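Chitin oligosaccahride binding protein NagB1 (Paenibacillus sp. FPU-7, PDB 7EHP) binds N,N'-diacetylchitobiose and N,N',N''-triacetylchitotriose as an extracellular solute-binding protein, probably delivering these chitin fragments to a membrane transporter. Local coordinates at residues R193-P198 against K388-A393; G219-K224 against C368-I373; D197-D202 against G271-G276; R138-L143 against F204-T209. All blocks are in the same frame, centred on the assembly; numbering follows the deposited sequence.

Interaction 1. Residues R193-P198 against K388-A393; sequences RRWTDP and KVQEDA
R194 stretches an extended side chain along the surface toward E391, but the two charges meet only loosely: NE stays 4.0 Å from E391 OE1, a long salt bridge, with the guanidinium and carboxylate planes steeply inclined. The stronger hold on that carboxylate oxygen is the amide of Q387, one turn earlier in the same helix. W195, next along the loop, makes the firm contact. Its NE1 donates to Q390 OE1 over 2.8 Å, nearly straight at 165°, on a lone pair in the carbonyl plane. Indole and amide lie only 11° from coplanar, which suits an N-H that leaves in the ring plane. With CG anti to the backbone N (chi1 -170°) and the chain bent at chi2, Q390 brings OE1 to the indole N-H; its CB sits in the indole plane, 3.6 Å from W195 CD1. Q390 NE2 in turn donates to Q358 and N394, fixing the amide's rotation. F188 stacks on W195 and W176 meets it edge-to-face. A leucine in place of W195 would probably leave Q390 OE1 without its donor and open a gap beside F188 and W176. Past T196, D197 closes a type I beta turn: D197 OD2 accepts from R194 N at 2.9 Å, while D197 N returns a bond to R194 O. The arrangement belongs to the bilobal fold of extracellular solute-binding proteins, where it docks the loop ahead of helix 198-213 on the C-terminal helix 379-396.

Interaction 2. Residues G219-K224 against C368-I373; sequences GSLGQK and CMQELI
L221 meets Q370 along its aliphatic stem, without resting on a face or edge of its flat amide. L221 CD2 lies 3.8 Å from Q370 CB and equally near CG, while the amide at the end of the chain turns to the loop beyond, where NE2 donates to the carbonyl oxygen of S162. The backbone carbonyl of Q370 also takes part, its oxygen lying 3.7 Å from L221 CD2. One turn on, I373 fills the middle of the contact. With CG1 beside its backbone N and CG2 anti to it (chi1 -68°), the branched residue offers the CG2 methyl to two partners: L221 CG at 3.8 Å and S220 OG at 3.7 Å. The serine hydroxyl only brushes that methyl, since its polar partner is the hydroxyl of S162. A beta-branched side chain suits a place wedged between a leucine and a small serine, and leucine, with its reach, lets a short 3-10 segment reach the last turn of the helix. Residues 220-222 belong to the loop that links helix 198-213 to helix 225-233 in the chain, and they sit against the last turns of helix 359-373, where I373 also touches L211 of helix 198-213 and A168 of helix 165-180.

Interaction 3. Residues D197-D202 against G271-G276; sequences DPDVAD and GGKGDG
K273, at the second position of a type I beta turn running from G272 to D275, reaches across to D199 in the first turn of helix 198-213. The lysine bends at chi3, and its NZ donates to D199 OD2 over 2.9 Å, a salt bridge that comes in from above the carboxylate plane, 36° out of it. The same oxygen also forms a salt bridge with R193 NH2, so two cations share one acceptor. D199 OD1 turns back on its own backbone, receiving a weak bond from V200 N. This follows from the aspartate's torsion, which sets CG between the backbone N and the carbonyl carbon (chi1 63°). A negative side chain suits a helix start, where the dipole would be expected to favour it. An alanine at D199 is likely to leave both K273 NZ and R193 NH2 without their shared anion and to cut the tie between turn and helix. Within the turn, D275 N donates to G272 O, and the D275 side chain organises the preceding backbone: OD1 accepts from V270 N, while OD2 takes a weak bond from G272 N. The firmer bond to D275 OD2 comes from G271 N, 2.7 Å away on the syn lone pair.

Interaction 4. Residues R138-L143 against F204-T209; sequences RRWEDL and FKRYDT
W140, which takes R206 over its ring, stands in a helix start where D142 OD2 is gripped by two backbone N-H groups: R139 N at 2.9 Å, on the anti lone pair, and R138 N through a weak bond. From this anchored turn W140 swings its indole toward helix 198-213, CG lying anti to the backbone N (chi1 -177°). R206 extends to meet it. NH1 stands over one face of the ring, 3.4 Å from W140 CD2, and the guanidinium is turned 77° from the indole, so it approaches with its edge. R206 CZ lies 4.7 Å from the centroid of the five-membered ring, 12° off its normal. At the far end of the indole, R206 CB rests 3.7 Å from W140 CH2. D202, one turn earlier, holds R206 NE by a salt bridge, which is likely to limit how the guanidinium can turn over the indole. The chemistry is that of a cation-pi contact: a charge, partly balanced by D202, is probably stabilised by the electron-rich indole face at the protein surface.

Overall arrangement
Helix 198-213 ties the set together. Interactions 1 and 3 share D197 and P198 at its start, with centres 16 Å apart; interaction 4 uses its next turns, 11 Å from interaction 3 between centres. Through its inner side the helix joins the other contacts: F204 CZ packs 3.8 Å from W195 CZ3 of interaction 1, and Y207 CE1 lies 3.4 Å from M369 CE of interaction 2. Interactions 1 and 2 do not touch, but they use the consecutive helices 379-396 and 359-373. Both lie near the bound glycan without touching it, the side chains of W195 and Q370 each being about 12 Å from an N-acetylglucosamine.

Interaction 1. Residues R193-P198 against K388-A393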
loop_
_atom_site.group_PDB
_atom_site.type_symbol
_atom_site.label_atom_id
_atom_site.label_comp_id
_atom_site.label_asym_id
_atom_site.label_seq_id
_atom_site.Cartn_x
_atom_site.Cartn_y
_atom_site.Cartn_z
ATOM N N ARG A 193 0.573 -6.707 -23.298
ATOM C CA ARG A 193 -0.752 -6.223 -22.946
ATOM C C ARG A 193 -0.726 -4.703 -23.027
ATOM O O ARG A 193 0.329 -4.084 -22.873
ATOM C CB ARG A 193 -1.176 -6.701 -21.545
ATOM C CG ARG A 193 -1.092 -8.220 -21.324
ATOM C CD ARG A 193 -2.201 -8.999 -22.075
ATOM N NE ARG A 193 -3.545 -8.889 -21.495
ATOM C CZ ARG A 193 -3.952 -9.463 -20.359
ATOM N NH1 ARG A 193 -3.120 -10.206 -19.627
ATOM N NH2 ARG A 193 -5.207 -9.301 -19.951
ATOM N N ARG A 194 -1.883 -4.099 -23.280
ATOM C CA ARG A 194 -1.963 -2.658 -23.477
ATOM C C ARG A 194 -3.047 -2.077 -22.581
ATOM O O ARG A 194 -4.091 -2.701 -22.378
ATOM C CB ARG A 194 -2.260 -2.320 -24.939
ATOM C CG ARG A 194 -1.117 -2.644 -25.912
ATOM C CD ARG A 194 -1.530 -2.347 -27.371
ATOM N NE ARG A 194 -0.375 -2.054 -28.225
ATOM C CZ ARG A 194 -0.375 -2.127 -29.555
ATOM N NH1 ARG A 194 -1.474 -2.490 -30.207
ATOM N NH2 ARG A 194 0.731 -1.840 -30.238
ATOM N N TRP A 195 -2.790 -0.877 -22.047
ATOM C CA TRP A 195 -3.791 -0.170 -21.244
ATOM C C TRP A 195 -5.101 0.015 -22.005
ATOM O O TRP A 195 -6.181 0.075 -21.395
ATOM C CB TRP A 195 -3.241 1.202 -20.822
ATOM C CG TRP A 195 -2.120 1.158 -19.779
ATOM C CD1 TRP A 195 -0.768 1.185 -20.005
ATOM C CD2 TRP A 195 -2.287 1.107 -18.353
ATOM N NE1 TRP A 195 -0.079 1.145 -18.794
ATOM C CE2 TRP A 195 -0.995 1.096 -17.774
ATOM C CE3 TRP A 195 -3.408 1.056 -17.509
ATOM C CZ2 TRP A 195 -0.798 1.040 -16.392
ATOM C CZ3 TRP A 195 -3.208 1.013 -16.136
ATOM C CH2 TRP A 195 -1.911 1.003 -15.593
ATOM N N THR A 196 -5.022 0.118 -23.333
ATOM C CA THR A 196 -6.183 0.379 -24.174
ATOM C C THR A 196 -6.988 -0.880 -24.466
ATOM O O THR A 196 -8.067 -0.774 -25.051
ATOM C CB THR A 196 -5.745 1.024 -25.499
ATOM O OG1 THR A 196 -4.679 0.264 -26.091
ATOM C CG2 THR A 196 -5.261 2.450 -25.279
ATOM N N ASP A 197 -6.491 -2.054 -24.074
ATOM C CA ASP A 197 -7.186 -3.296 -24.382
ATOM C C ASP A 197 -8.581 -3.290 -23.759
ATOM O O ASP A 197 -8.765 -2.764 -22.654
ATOM C CB ASP A 197 -6.381 -4.500 -23.874
ATOM C CG ASP A 197 -5.153 -4.803 -24.744
ATOM O OD1 ASP A 197 -5.137 -4.364 -25.910
ATOM O OD2 ASP A 197 -4.215 -5.504 -24.281
ATOM N N PRO A 198 -9.586 -3.859 -24.443
ATOM C CA PRO A 198 -10.974 -3.773 -23.944
ATOM C C PRO A 198 -11.218 -4.463 -22.612
ATOM O O PRO A 198 -12.124 -4.047 -21.870
ATOM C CB PRO A 198 -11.778 -4.440 -25.069
ATOM C CG PRO A 198 -10.972 -4.123 -26.298
ATOM C CD PRO A 198 -9.542 -4.339 -25.837
ATOM N N LYS A 388 0.416 5.417 -24.504
ATOM C CA LYS A 388 1.548 6.130 -25.091
ATOM C C LYS A 388 2.691 6.233 -24.092
ATOM O O LYS A 388 3.847 5.968 -24.433
ATOM C CB LYS A 388 1.122 7.518 -25.581
ATOM C CG LYS A 388 0.296 7.447 -26.856
ATOM C CD LYS A 388 -0.032 8.810 -27.446
ATOM C CE LYS A 388 -0.985 8.663 -28.637
ATOM N NZ LYS A 388 -0.343 7.969 -29.802
ATOM N N VAL A 389 2.384 6.606 -22.844
ATOM C CA VAL A 389 3.430 6.708 -21.830
ATOM C C VAL A 389 4.031 5.337 -21.561
ATOM O O VAL A 389 5.245 5.201 -21.362
ATOM C CB VAL A 389 2.874 7.360 -20.554
ATOM C CG1 VAL A 389 3.887 7.285 -19.417
ATOM C CG2 VAL A 389 2.527 8.795 -20.842
ATOM N N GLN A 390 3.194 4.297 -21.579
ATOM C CA GLN A 390 3.686 2.938 -21.379
ATOM C C GLN A 390 4.681 2.544 -22.467
ATOM O O GLN A 390 5.715 1.927 -22.176
ATOM C CB GLN A 390 2.510 1.967 -21.350
ATOM C CG GLN A 390 2.885 0.561 -20.920
ATOM C CD GLN A 390 3.442 0.536 -19.536
ATOM O OE1 GLN A 390 2.706 0.701 -18.569
ATOM N NE2 GLN A 390 4.750 0.324 -19.418
ATOM N N GLU A 391 4.391 2.896 -23.727
ATOM C CA GLU A 391 5.323 2.601 -24.815
ATOM C C GLU A 391 6.642 3.326 -24.609
ATOM O O GLU A 391 7.719 2.750 -24.820
ATOM C CB GLU A 391 4.748 2.998 -26.182
ATOM C CG GLU A 391 3.284 2.730 -26.463
ATOM C CD GLU A 391 3.036 1.363 -27.045
ATOM O OE1 GLU A 391 1.908 1.104 -27.540
ATOM O OE2 GLU A 391 3.974 0.545 -26.975
ATOM N N ASP A 392 6.571 4.615 -24.240
ATOM C CA ASP A 392 7.774 5.416 -24.014
ATOM C C ASP A 392 8.604 4.856 -22.865
ATOM O O ASP A 392 9.831 4.756 -22.962
ATOM C CB ASP A 392 7.400 6.870 -23.713
ATOM C CG ASP A 392 6.919 7.625 -24.934
ATOM O OD1 ASP A 392 6.689 6.991 -25.986
ATOM O OD2 ASP A 392 6.781 8.863 -24.837
ATOM N N ALA A 393 7.945 4.512 -21.753
ATOM C CA ALA A 393 8.643 3.940 -20.607
ATOM C C ALA A 393 9.348 2.644 -20.985
ATOM O O ALA A 393 10.514 2.438 -20.634
ATOM C CB ALA A 393 7.661 3.707 -19.455
#

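Interaction 2. Residues G219-K224 against C368-I373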
loop_
_atom_site.group_PDB
_atom_site.type_symbol
_atom_site.label_atom_id
_atom_site.label_comp_id
_atom_site.label_asym_id
_atom_site.label_seq_id
_atom_site.Cartn_x
_atom_site.Cartn_y
_atom_site.Cartn_z
ATOM N N GLY A 219 -16.937 14.997 -4.744
ATOM C CA GLY A 219 -16.080 16.062 -4.243
ATOM C C GLY A 219 -14.725 15.604 -3.744
ATOM O O GLY A 219 -14.071 16.344 -3.002
ATOM N N SER A 220 -14.277 14.405 -4.137
ATOM C CA SER A 220 -13.118 13.775 -3.504
ATOM C C SER A 220 -11.796 14.432 -3.874
ATOM O O SER A 220 -10.817 14.271 -3.132
ATOM C CB SER A 220 -13.066 12.290 -3.864
ATOM O OG SER A 220 -12.690 12.095 -5.222
ATOM N N LEU A 221 -11.744 15.154 -5.000
ATOM C CA LEU A 221 -10.523 15.817 -5.435
ATOM C C LEU A 221 -10.023 16.832 -4.419
ATOM O O LEU A 221 -8.832 17.153 -4.418
ATOM C CB LEU A 221 -10.748 16.517 -6.776
ATOM C CG LEU A 221 -10.811 15.656 -8.038
ATOM C CD1 LEU A 221 -11.211 16.494 -9.242
ATOM C CD2 LEU A 221 -9.480 14.969 -8.280
ATOM N N GLY A 222 -10.893 17.345 -3.561
ATOM C CA GLY A 222 -10.404 18.294 -2.586
ATOM C C GLY A 222 -9.860 17.716 -1.297
ATOM O O GLY A 222 -9.353 18.475 -0.469
ATOM N N GLN A 223 -9.929 16.405 -1.088
ATOM C CA GLN A 223 -9.659 15.808 0.214
ATOM C C GLN A 223 -8.384 14.980 0.191
ATOM O O GLN A 223 -8.211 14.118 -0.677
ATOM C CB GLN A 223 -10.836 14.942 0.655
ATOM C CG GLN A 223 -12.088 15.744 0.919
ATOM C CD GLN A 223 -13.327 14.956 0.600
ATOM O OE1 GLN A 223 -13.421 13.762 0.924
ATOM N NE2 GLN A 223 -14.268 15.592 -0.095
ATOM N N LYS A 224 -7.519 15.225 1.174
ATOM C CA LYS A 224 -6.321 14.426 1.404
ATOM C C LYS A 224 -6.699 13.010 1.845
ATOM O O LYS A 224 -7.790 12.765 2.362
ATOM C CB LYS A 224 -5.433 15.081 2.477
ATOM C CG LYS A 224 -6.144 15.376 3.833
ATOM C CD LYS A 224 -5.290 16.244 4.817
ATOM C CE LYS A 224 -6.144 17.012 5.866
ATOM N NZ LYS A 224 -6.638 18.368 5.413
ATOM N N CYS A 368 -3.998 11.259 -14.717
ATOM C CA CYS A 368 -5.132 10.927 -15.574
ATOM C C CYS A 368 -6.381 10.623 -14.760
ATOM O O CYS A 368 -7.481 11.033 -15.137
ATOM C CB CYS A 368 -4.788 9.745 -16.472
ATOM S SG CYS A 368 -3.802 10.237 -17.888
ATOM N N MET A 369 -6.240 9.914 -13.638
ATOM C CA MET A 369 -7.421 9.595 -12.838
ATOM C C MET A 369 -8.006 10.815 -12.148
ATOM O O MET A 369 -9.232 10.899 -11.991
ATOM C CB MET A 369 -7.098 8.508 -11.821
ATOM C CG MET A 369 -6.791 7.158 -12.455
ATOM S SD MET A 369 -8.064 6.572 -13.618
ATOM C CE MET A 369 -9.386 6.149 -12.491
ATOM N N GLN A 370 -7.178 11.774 -11.750
ATOM C CA GLN A 370 -7.748 13.000 -11.196
ATOM C C GLN A 370 -8.527 13.772 -12.253
ATOM O O GLN A 370 -9.580 14.349 -11.956
ATOM C CB GLN A 370 -6.650 13.853 -10.577
ATOM C CG GLN A 370 -6.210 13.263 -9.249
ATOM C CD GLN A 370 -4.941 13.873 -8.752
ATOM O OE1 GLN A 370 -4.155 14.387 -9.537
ATOM N NE2 GLN A 370 -4.728 13.834 -7.445
ATOM N N GLU A 371 -8.040 13.774 -13.499
ATOM C CA GLU A 371 -8.818 14.352 -14.593
ATOM C C GLU A 371 -10.110 13.580 -14.824
ATOM O O GLU A 371 -11.171 14.182 -15.048
ATOM C CB GLU A 371 -7.983 14.386 -15.875
ATOM C CG GLU A 371 -6.750 15.291 -15.785
ATOM C CD GLU A 371 -7.098 16.707 -15.376
ATOM O OE1 GLU A 371 -7.656 17.436 -16.226
ATOM O OE2 GLU A 371 -6.834 17.092 -14.209
ATOM N N LEU A 372 -10.053 12.242 -14.763
ATOM C CA LEU A 372 -11.280 11.467 -14.936
ATOM C C LEU A 372 -12.262 11.735 -13.804
ATOM O O LEU A 372 -13.464 11.883 -14.035
ATOM C CB LEU A 372 -10.977 9.972 -15.012
ATOM C CG LEU A 372 -12.210 9.066 -15.179
ATOM C CD1 LEU A 372 -12.801 9.148 -16.578
ATOM C CD2 LEU A 372 -11.881 7.609 -14.814
ATOM N N ILE A 373 -11.763 11.804 -12.571
ATOM C CA ILE A 373 -12.627 12.090 -11.432
ATOM C C ILE A 373 -13.219 13.489 -11.557
ATOM O O ILE A 373 -14.382 13.716 -11.210
ATOM C CB ILE A 373 -11.844 11.912 -10.117
ATOM C CG1 ILE A 373 -11.489 10.436 -9.901
ATOM C CG2 ILE A 373 -12.654 12.458 -8.942
ATOM C CD1 ILE A 373 -10.386 10.187 -8.819
#

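Interaction 3. Residues D197-D202 against G271-G276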
loop_
_atom_site.group_PDB
_atom_site.type_symbol
_atom_site.label_atom_id
_atom_site.label_comp_id
_atom_site.label_asym_id
_atom_site.label_seq_id
_atom_site.Cartn_x
_atom_site.Cartn_y
_atom_site.Cartn_z
ATOM N N ASP A 197 -6.491 -2.054 -24.074
ATOM C CA ASP A 197 -7.186 -3.296 -24.382
ATOM C C ASP A 197 -8.581 -3.290 -23.759
ATOM O O ASP A 197 -8.765 -2.764 -22.654
ATOM C CB ASP A 197 -6.381 -4.500 -23.874
ATOM C CG ASP A 197 -5.153 -4.803 -24.744
ATOM O OD1 ASP A 197 -5.137 -4.364 -25.910
ATOM O OD2 ASP A 197 -4.215 -5.504 -24.281
ATOM N N PRO A 198 -9.586 -3.859 -24.443
ATOM C CA PRO A 198 -10.974 -3.773 -23.944
ATOM C C PRO A 198 -11.218 -4.463 -22.612
ATOM O O PRO A 198 -12.124 -4.047 -21.870
ATOM C CB PRO A 198 -11.778 -4.440 -25.069
ATOM C CG PRO A 198 -10.972 -4.123 -26.298
ATOM C CD PRO A 198 -9.542 -4.339 -25.837
ATOM N N ASP A 199 -10.454 -5.509 -22.287
ATOM C CA ASP A 199 -10.603 -6.117 -20.967
ATOM C C ASP A 199 -10.009 -5.231 -19.864
ATOM O O ASP A 199 -10.571 -5.143 -18.766
ATOM C CB ASP A 199 -9.995 -7.519 -20.955
ATOM C CG ASP A 199 -8.501 -7.526 -21.227
ATOM O OD1 ASP A 199 -7.970 -6.539 -21.778
ATOM O OD2 ASP A 199 -7.855 -8.551 -20.900
ATOM N N VAL A 200 -8.893 -4.550 -20.129
ATOM C CA VAL A 200 -8.417 -3.545 -19.175
ATOM C C VAL A 200 -9.457 -2.439 -19.032
ATOM O O VAL A 200 -9.903 -2.121 -17.921
ATOM C CB VAL A 200 -7.050 -2.983 -19.607
ATOM C CG1 VAL A 200 -6.687 -1.737 -18.773
ATOM C CG2 VAL A 200 -5.991 -4.033 -19.467
ATOM N N ALA A 201 -9.907 -1.888 -20.173
ATOM C CA ALA A 201 -10.870 -0.784 -20.184
ATOM C C ALA A 201 -12.163 -1.122 -19.458
ATOM O O ALA A 201 -12.822 -0.222 -18.928
ATOM C CB ALA A 201 -11.185 -0.379 -21.633
ATOM N N ASP A 202 -12.569 -2.394 -19.450
ATOM C CA ASP A 202 -13.784 -2.763 -18.726
ATOM C C ASP A 202 -13.697 -2.352 -17.252
ATOM O O ASP A 202 -14.659 -1.819 -16.678
ATOM C CB ASP A 202 -14.030 -4.274 -18.875
ATOM C CG ASP A 202 -15.431 -4.694 -18.445
ATOM O OD1 ASP A 202 -16.361 -4.489 -19.251
ATOM O OD2 ASP A 202 -15.611 -5.275 -17.337
ATOM N N GLY A 271 -16.947 -11.311 -12.830
ATOM C CA GLY A 271 -17.068 -12.152 -14.000
ATOM C C GLY A 271 -16.012 -11.787 -15.017
ATOM O O GLY A 271 -16.315 -11.492 -16.181
ATOM N N GLY A 272 -14.762 -11.771 -14.559
ATOM C CA GLY A 272 -13.624 -11.430 -15.382
ATOM C C GLY A 272 -12.437 -12.262 -14.950
ATOM O O GLY A 272 -12.525 -13.062 -14.016
ATOM N N LYS A 273 -11.314 -12.053 -15.636
ATOM C CA LYS A 273 -10.130 -12.902 -15.526
ATOM C C LYS A 273 -9.404 -12.760 -14.198
ATOM O O LYS A 273 -8.460 -13.521 -13.955
ATOM C CB LYS A 273 -9.193 -12.596 -16.697
ATOM C CG LYS A 273 -9.948 -12.646 -18.051
ATOM C CD LYS A 273 -9.039 -12.562 -19.278
ATOM C CE LYS A 273 -9.176 -11.201 -19.964
ATOM N NZ LYS A 273 -8.769 -11.241 -21.397
ATOM N N GLY A 274 -9.817 -11.835 -13.327
ATOM C CA GLY A 274 -9.137 -11.642 -12.056
ATOM C C GLY A 274 -10.030 -11.899 -10.859
ATOM O O GLY A 274 -9.717 -11.480 -9.737
ATOM N N ASP A 275 -11.160 -12.571 -11.082
ATOM C CA ASP A 275 -12.013 -12.937 -9.963
ATOM C C ASP A 275 -11.246 -13.858 -9.021
ATOM O O ASP A 275 -10.335 -14.584 -9.430
ATOM C CB ASP A 275 -13.299 -13.621 -10.435
ATOM C CG ASP A 275 -14.291 -12.645 -11.050
ATOM O OD1 ASP A 275 -13.995 -11.437 -11.083
ATOM O OD2 ASP A 275 -15.381 -13.072 -11.482
ATOM N N GLY A 276 -11.614 -13.797 -7.742
ATOM C CA GLY A 276 -11.045 -14.652 -6.732
ATOM C C GLY A 276 -9.693 -14.226 -6.220
ATOM O O GLY A 276 -9.131 -14.923 -5.366
#

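Interaction 4. Residues R138-L143 against F204-T209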
loop_
_atom_site.group_PDB
_atom_site.type_symbol
_atom_site.label_atom_id
_atom_site.label_comp_id
_atom_site.label_asym_id
_atom_site.label_seq_id
_atom_site.Cartn_x
_atom_site.Cartn_y
_atom_site.Cartn_z
ATOM N N ARG A 138 -20.797 -10.135 -2.728
ATOM C CA ARG A 138 -19.777 -11.009 -3.289
ATOM C C ARG A 138 -19.599 -10.853 -4.790
ATOM O O ARG A 138 -18.597 -11.326 -5.330
ATOM C CB ARG A 138 -20.075 -12.476 -2.964
ATOM C CG ARG A 138 -19.356 -12.952 -1.703
ATOM C CD ARG A 138 -17.932 -12.350 -1.575
ATOM N NE ARG A 138 -16.873 -13.215 -2.106
ATOM C CZ ARG A 138 -16.460 -13.234 -3.372
ATOM N NH1 ARG A 138 -16.986 -12.415 -4.261
ATOM N NH2 ARG A 138 -15.501 -14.069 -3.746
ATOM N N ARG A 139 -20.511 -10.180 -5.480
ATOM C CA ARG A 139 -20.339 -9.961 -6.909
ATOM C C ARG A 139 -20.787 -8.540 -7.225
ATOM O O ARG A 139 -21.344 -7.853 -6.370
ATOM C CB ARG A 139 -21.111 -10.999 -7.724
ATOM C CG ARG A 139 -20.541 -12.397 -7.603
ATOM C CD ARG A 139 -21.017 -13.288 -8.734
ATOM N NE ARG A 139 -22.471 -13.381 -8.741
ATOM C CZ ARG A 139 -23.208 -13.624 -9.820
ATOM N NH1 ARG A 139 -22.644 -13.826 -11.004
ATOM N NH2 ARG A 139 -24.521 -13.668 -9.711
ATOM N N TRP A 140 -20.549 -8.106 -8.471
ATOM C CA TRP A 140 -20.798 -6.712 -8.845
ATOM C C TRP A 140 -22.244 -6.307 -8.595
ATOM O O TRP A 140 -22.514 -5.245 -8.015
ATOM C CB TRP A 140 -20.427 -6.476 -10.313
ATOM C CG TRP A 140 -20.596 -5.041 -10.746
ATOM C CD1 TRP A 140 -21.667 -4.498 -11.412
ATOM C CD2 TRP A 140 -19.675 -3.969 -10.531
ATOM N NE1 TRP A 140 -21.464 -3.160 -11.620
ATOM C CE2 TRP A 140 -20.245 -2.810 -11.095
ATOM C CE3 TRP A 140 -18.418 -3.876 -9.920
ATOM C CZ2 TRP A 140 -19.603 -1.576 -11.072
ATOM C CZ3 TRP A 140 -17.779 -2.650 -9.895
ATOM C CH2 TRP A 140 -18.372 -1.515 -10.475
ATOM N N GLU A 141 -23.199 -7.142 -9.021
ATOM C CA GLU A 141 -24.591 -6.728 -8.905
ATOM C C GLU A 141 -25.023 -6.622 -7.447
ATOM O O GLU A 141 -25.895 -5.805 -7.123
ATOM C CB GLU A 141 -25.497 -7.687 -9.687
ATOM C CG GLU A 141 -25.380 -7.528 -11.201
ATOM C CD GLU A 141 -25.624 -6.094 -11.686
ATOM O OE1 GLU A 141 -26.622 -5.476 -11.246
ATOM O OE2 GLU A 141 -24.812 -5.582 -12.505
ATOM N N ASP A 142 -24.419 -7.415 -6.553
ATOM C CA ASP A 142 -24.643 -7.209 -5.124
ATOM C C ASP A 142 -24.117 -5.844 -4.695
ATOM O O ASP A 142 -24.787 -5.107 -3.964
ATOM C CB ASP A 142 -23.954 -8.300 -4.290
ATOM C CG ASP A 142 -24.293 -9.721 -4.738
ATOM O OD1 ASP A 142 -25.491 -10.035 -4.856
ATOM O OD2 ASP A 142 -23.347 -10.534 -4.918
ATOM N N LEU A 143 -22.902 -5.502 -5.135
ATOM C CA LEU A 143 -22.293 -4.228 -4.746
ATOM C C LEU A 143 -23.174 -3.051 -5.139
ATOM O O LEU A 143 -23.365 -2.115 -4.350
ATOM C CB LEU A 143 -20.911 -4.099 -5.386
ATOM C CG LEU A 143 -20.035 -2.895 -5.021
ATOM C CD1 LEU A 143 -19.976 -2.672 -3.514
ATOM C CD2 LEU A 143 -18.628 -3.080 -5.597
ATOM N N PHE A 204 -11.757 0.038 -15.950
ATOM C CA PHE A 204 -11.813 1.499 -15.895
ATOM C C PHE A 204 -13.248 1.996 -16.030
ATOM O O PHE A 204 -13.658 2.939 -15.333
ATOM C CB PHE A 204 -10.933 2.117 -16.994
ATOM C CG PHE A 204 -9.457 2.216 -16.623
ATOM C CD1 PHE A 204 -8.642 1.092 -16.634
ATOM C CD2 PHE A 204 -8.893 3.437 -16.267
ATOM C CE1 PHE A 204 -7.284 1.176 -16.288
ATOM C CE2 PHE A 204 -7.547 3.540 -15.915
ATOM C CZ PHE A 204 -6.730 2.410 -15.930
ATOM N N LYS A 205 -14.033 1.375 -16.921
ATOM C CA LYS A 205 -15.416 1.823 -17.106
ATOM C C LYS A 205 -16.264 1.492 -15.891
ATOM O O LYS A 205 -17.213 2.226 -15.568
ATOM C CB LYS A 205 -16.015 1.205 -18.379
ATOM C CG LYS A 205 -15.442 1.791 -19.667
ATOM C CD LYS A 205 -16.146 1.248 -20.909
ATOM C CE LYS A 205 -15.565 -0.092 -21.323
ATOM N NZ LYS A 205 -15.627 -0.271 -22.793
ATOM N N ARG A 206 -15.919 0.408 -15.190
ATOM C CA ARG A 206 -16.627 0.068 -13.960
ATOM C C ARG A 206 -16.336 1.085 -12.878
ATOM O O ARG A 206 -17.219 1.445 -12.099
ATOM C CB ARG A 206 -16.222 -1.327 -13.485
ATOM C CG ARG A 206 -16.914 -2.435 -14.254
ATOM C CD ARG A 206 -16.332 -3.786 -13.900
ATOM N NE ARG A 206 -16.842 -4.827 -14.787
ATOM C CZ ARG A 206 -18.049 -5.369 -14.679
ATOM N NH1 ARG A 206 -18.879 -4.964 -13.716
ATOM N NH2 ARG A 206 -18.428 -6.312 -15.535
ATOM N N TYR A 207 -15.078 1.498 -12.785
ATOM C CA TYR A 207 -14.686 2.551 -11.867
ATOM C C TYR A 207 -15.436 3.837 -12.183
ATOM O O TYR A 207 -15.968 4.500 -11.282
ATOM C CB TYR A 207 -13.174 2.739 -11.986
ATOM C CG TYR A 207 -12.516 3.703 -11.018
ATOM C CD1 TYR A 207 -12.589 5.090 -11.203
ATOM C CD2 TYR A 207 -11.752 3.223 -9.956
ATOM C CE1 TYR A 207 -11.940 5.971 -10.319
ATOM C CE2 TYR A 207 -11.101 4.084 -9.080
ATOM C CZ TYR A 207 -11.189 5.443 -9.258
ATOM O OH TYR A 207 -10.515 6.266 -8.359
ATOM N N ASP A 208 -15.472 4.210 -13.471
ATOM C CA ASP A 208 -16.195 5.403 -13.906
ATOM C C ASP A 208 -17.682 5.309 -13.570
ATOM O O ASP A 208 -18.315 6.317 -13.234
ATOM C CB ASP A 208 -15.996 5.608 -15.412
ATOM C CG ASP A 208 -16.212 7.058 -15.854
ATOM O OD1 ASP A 208 -16.064 7.991 -15.034
ATOM O OD2 ASP A 208 -16.525 7.261 -17.040
ATOM N N THR A 209 -18.261 4.103 -13.654
ATOM C CA THR A 209 -19.657 3.928 -13.253
ATOM C C THR A 209 -19.839 4.303 -11.787
ATOM O O THR A 209 -20.812 4.964 -11.417
ATOM C CB THR A 209 -20.108 2.476 -13.523
ATOM O OG1 THR A 209 -20.311 2.267 -14.932
ATOM C CG2 THR A 209 -21.405 2.146 -12.789
#